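PDB 2OKF: FdxN element excision controlling factor protein from Anabaena variabilis, which probably binds nucleic acid and is thought, as an XisH-family factor, to help control excision of the fdxN element, a site-specific recombination of nitrogen-fixation genes. Local coordinates for residues F8-L16 and I56-L64. Residues are numbered along the deposited sequence; the frame is centred on the assembly and turned at random.
Sequences FHEVVKTAL and IAVEVKSFL. With EDO (1,2-ethanediol), chain G.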
loop_
_atom_site.group_PDB
_atom_site.type_symbol
_atom_site.label_atom_id
_atom_site.label_comp_id
_atom_site.label_asym_id
_atom_site.label_seq_id
_atom_site.Cartn_x
_atom_site.Cartn_y
_atom_site.Cartn_z
ATOM N N PHE A 8 -11.771 -9.236 15.302
ATOM C CA PHE A 8 -10.311 -9.173 15.383
ATOM C C PHE A 8 -9.859 -7.893 16.044
ATOM O O PHE A 8 -8.857 -7.863 16.755
ATOM C CB PHE A 8 -9.679 -9.348 14.002
ATOM C CG PHE A 8 -9.775 -10.742 13.514
ATOM C CD1 PHE A 8 -10.942 -11.194 12.895
ATOM C CD2 PHE A 8 -8.730 -11.633 13.726
ATOM C CE1 PHE A 8 -11.051 -12.504 12.488
ATOM C CE2 PHE A 8 -8.829 -12.946 13.319
ATOM C CZ PHE A 8 -9.997 -13.394 12.709
ATOM N N HIS A 9 -10.615 -6.829 15.824
ATOM C CA HIS A 9 -10.331 -5.572 16.474
ATOM C C HIS A 9 -10.421 -5.739 18.003
ATOM O O HIS A 9 -9.554 -5.272 18.765
ATOM C CB HIS A 9 -11.342 -4.560 15.975
ATOM C CG HIS A 9 -11.092 -3.186 16.462
ATOM N ND1 HIS A 9 -10.403 -2.251 15.718
ATOM C CD2 HIS A 9 -11.464 -2.570 17.605
ATOM C CE1 HIS A 9 -10.341 -1.121 16.402
ATOM N NE2 HIS A 9 -10.975 -1.289 17.549
ATOM N N GLU A 10 -11.477 -6.404 18.472
ATOM C CA GLU A 10 -11.661 -6.645 19.884
ATOM C C GLU A 10 -10.584 -7.584 20.426
ATOM O O GLU A 10 -10.099 -7.381 21.535
ATOM C CB GLU A 10 -13.065 -7.171 20.186
ATOM C CG GLU A 10 -14.140 -6.088 20.033
ATOM C CD GLU A 10 -13.812 -4.835 20.862
ATOM O OE1 GLU A 10 -13.583 -4.967 22.094
ATOM O OE2 GLU A 10 -13.756 -3.722 20.271
ATOM N N VAL A 11 -10.203 -8.593 19.646
ATOM C CA VAL A 11 -9.128 -9.503 20.060
ATOM C C VAL A 11 -7.843 -8.724 20.327
ATOM O O VAL A 11 -7.178 -8.946 21.321
ATOM C CB VAL A 11 -8.836 -10.569 18.986
ATOM C CG1 VAL A 11 -7.531 -11.288 19.248
ATOM C CG2 VAL A 11 -9.990 -11.565 18.922
ATOM N N VAL A 12 -7.473 -7.831 19.410
ATOM C CA VAL A 12 -6.238 -7.066 19.594
ATOM C C VAL A 12 -6.338 -6.142 20.802
ATOM O O VAL A 12 -5.382 -5.983 21.560
ATOM C CB VAL A 12 -5.846 -6.304 18.288
ATOM C CG1 VAL A 12 -4.628 -5.437 18.551
ATOM C CG2 VAL A 12 -5.588 -7.296 17.182
ATOM N N LYS A 13 -7.490 -5.521 21.001
ATOM C CA LYS A 13 -7.683 -4.679 22.172
ATOM C C LYS A 13 -7.504 -5.488 23.436
ATOM O O LYS A 13 -6.882 -5.043 24.388
ATOM C CB LYS A 13 -9.055 -3.994 22.135
ATOM C CG LYS A 13 -9.142 -2.913 21.121
ATOM C CD LYS A 13 -10.553 -2.373 20.890
ATOM C CE LYS A 13 -11.113 -1.642 22.072
ATOM N NZ LYS A 13 -12.388 -0.911 21.643
ATOM N N THR A 14 -8.091 -6.688 23.457
ATOM C CA THR A 14 -7.981 -7.589 24.593
ATOM C C THR A 14 -6.526 -7.958 24.847
ATOM O O THR A 14 -6.057 -7.866 25.997
ATOM C CB THR A 14 -8.852 -8.819 24.383
ATOM O OG1 THR A 14 -10.224 -8.378 24.448
ATOM C CG2 THR A 14 -8.614 -9.898 25.446
ATOM N N ALA A 15 -5.814 -8.308 23.782
ATOM C CA ALA A 15 -4.406 -8.685 23.879
ATOM C C ALA A 15 -3.579 -7.522 24.422
ATOM O O ALA A 15 -2.734 -7.694 25.290
ATOM C CB ALA A 15 -3.921 -9.120 22.551
ATOM N N LEU A 16 -3.841 -6.319 23.905
ATOM C CA LEU A 16 -3.158 -5.122 24.398
ATOM C C LEU A 16 -3.410 -4.918 25.904
ATOM O O LEU A 16 -2.459 -4.702 26.684
ATOM C CB LEU A 16 -3.611 -3.870 23.624
ATOM C CG LEU A 16 -3.001 -3.724 22.233
ATOM C CD1 LEU A 16 -3.781 -2.724 21.394
ATOM C CD2 LEU A 16 -1.562 -3.315 22.367
ATOM N N ILE A 56 1.481 4.253 20.928
ATOM C CA ILE A 56 1.403 3.440 19.720
ATOM C C ILE A 56 0.072 3.605 18.997
ATOM O O ILE A 56 -0.903 4.069 19.560
ATOM C CB ILE A 56 1.637 1.931 19.992
ATOM C CG1 ILE A 56 0.489 1.343 20.803
ATOM C CG2 ILE A 56 2.955 1.732 20.700
ATOM C CD1 ILE A 56 0.574 -0.143 20.960
ATOM N N ALA A 57 0.091 3.239 17.715
ATOM C CA ALA A 57 -1.105 3.125 16.899
ATOM C C ALA A 57 -1.032 1.739 16.287
ATOM O O ALA A 57 0.031 1.282 15.924
ATOM C CB ALA A 57 -1.157 4.191 15.800
ATOM N N VAL A 58 -2.162 1.047 16.215
ATOM C CA VAL A 58 -2.183 -0.294 15.702
ATOM C C VAL A 58 -3.205 -0.427 14.604
ATOM O O VAL A 58 -4.390 -0.140 14.787
ATOM C CB VAL A 58 -2.528 -1.323 16.812
ATOM C CG1 VAL A 58 -2.488 -2.736 16.244
ATOM C CG2 VAL A 58 -1.556 -1.182 17.958
ATOM N N GLU A 59 -2.688 -0.865 13.449
ATOM C CA GLU A 59 -3.439 -1.202 12.228
ATOM C C GLU A 59 -3.783 -2.692 12.286
ATOM O O GLU A 59 -2.913 -3.535 12.154
ATOM C CB GLU A 59 -2.646 -0.856 10.994
ATOM C CG GLU A 59 -3.279 -1.321 9.700
ATOM C CD GLU A 59 -2.397 -1.104 8.523
ATOM O OE1 GLU A 59 -1.479 -0.277 8.597
ATOM O OE2 GLU A 59 -2.610 -1.777 7.470
ATOM N N VAL A 60 -5.048 -2.992 12.567
ATOM C CA VAL A 60 -5.459 -4.383 12.720
ATOM C C VAL A 60 -5.839 -5.055 11.433
ATOM O O VAL A 60 -6.701 -4.570 10.751
ATOM C CB VAL A 60 -6.625 -4.534 13.721
ATOM C CG1 VAL A 60 -7.001 -6.011 13.883
ATOM C CG2 VAL A 60 -6.228 -3.952 15.041
ATOM N N LYS A 61 -5.218 -6.215 11.178
ATOM C CA LYS A 61 -5.525 -7.079 10.029
ATOM C C LYS A 61 -5.754 -8.519 10.490
ATOM O O LYS A 61 -5.144 -9.007 11.485
ATOM C CB LYS A 61 -4.422 -7.019 8.971
ATOM C CG LYS A 61 -4.262 -5.628 8.385
ATOM C CD LYS A 61 -5.480 -5.255 7.594
ATOM C CE LYS A 61 -5.463 -3.819 7.156
ATOM N NZ LYS A 61 -6.529 -3.552 6.189
ATOM N N SER A 62 -6.675 -9.182 9.818
ATOM C CA SER A 62 -7.018 -10.574 10.153
ATOM C C SER A 62 -6.549 -11.562 9.085
ATOM O O SER A 62 -6.429 -12.747 9.369
ATOM C CB SER A 62 -8.515 -10.680 10.297
ATOM O OG SER A 62 -9.124 -10.205 9.112
ATOM N N PHE A 63 -6.274 -11.062 7.874
ATOM C CA PHE A 63 -5.794 -11.900 6.787
ATOM C C PHE A 63 -6.652 -13.144 6.622
ATOM O O PHE A 63 -6.176 -14.278 6.704
ATOM C CB PHE A 63 -4.299 -12.231 6.956
ATOM C CG PHE A 63 -3.398 -11.093 6.565
ATOM C CD1 PHE A 63 -2.981 -10.952 5.253
ATOM C CD2 PHE A 63 -2.999 -10.156 7.491
ATOM C CE1 PHE A 63 -2.180 -9.897 4.884
ATOM C CE2 PHE A 63 -2.198 -9.086 7.112
ATOM C CZ PHE A 63 -1.793 -8.971 5.806
ATOM N N LEU A 64 -7.934 -12.897 6.394
ATOM C CA LEU A 64 -8.884 -13.977 6.207
ATOM C C LEU A 64 -8.705 -14.628 4.848
ATOM O O LEU A 64 -8.407 -13.978 3.833
ATOM C CB LEU A 64 -10.323 -13.484 6.363
ATOM C CG LEU A 64 -10.716 -12.979 7.759
ATOM C CD1 LEU A 64 -12.170 -12.534 7.719
ATOM C CD2 LEU A 64 -10.512 -14.022 8.836
HETATM C C1 EDO G . -10.223 -3.403 6.809
HETATM O O1 EDO G . -9.393 -2.234 6.776
HETATM C C2 EDO G . -9.490 -4.513 7.553
HETATM O O2 EDO G . -9.441 -5.676 6.732
#
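S62 sets its CB almost squarely over one face of the F8 ring, 3.4 Å from the ring centroid and 10° off the normal, a well-centred CH-pi contact. At the far rim of the ring, L64 comes in obliquely, with its CD2 4.0 Å from F8 CZ. One turn further along the helix, V12 fits against two valines. Its CG2 lies 3.8 Å from V60 CG1, the two side chains lying alongside with their ends pointing opposite ways, while V12 CG1 meets V58 CG1 tip to tip at 4.1 Å. L16 follows, passing its CD2 alongside I56 CD1, also at 4.1 Å. What brings F8 to S62 is its first torsion (chi1 -73°), which places CG beside the backbone N, on the side of the loop following the strand. Cutting F8 back to an alanine is likely to strip S62 CB of its aromatic face, take from L64 CD2 the ring it rests against and open a gap between helix and loop. F8, V12 and L16 form one apolar stripe, facing I56, V58 and V60 on a strand running roughly antiparallel to the helix, 144° between their N-to-C directions. Beside the stripe, H9 NE2 hydrogen-bonds to D26. Helix 6-18 thus packs on one face of the mixed sheet of this PDDEXK-clan fold, also touching Y128 of strand 125-129 and I47 of strand 47-51; E59, on the other face of strand 54-60, packs against helix 69-90.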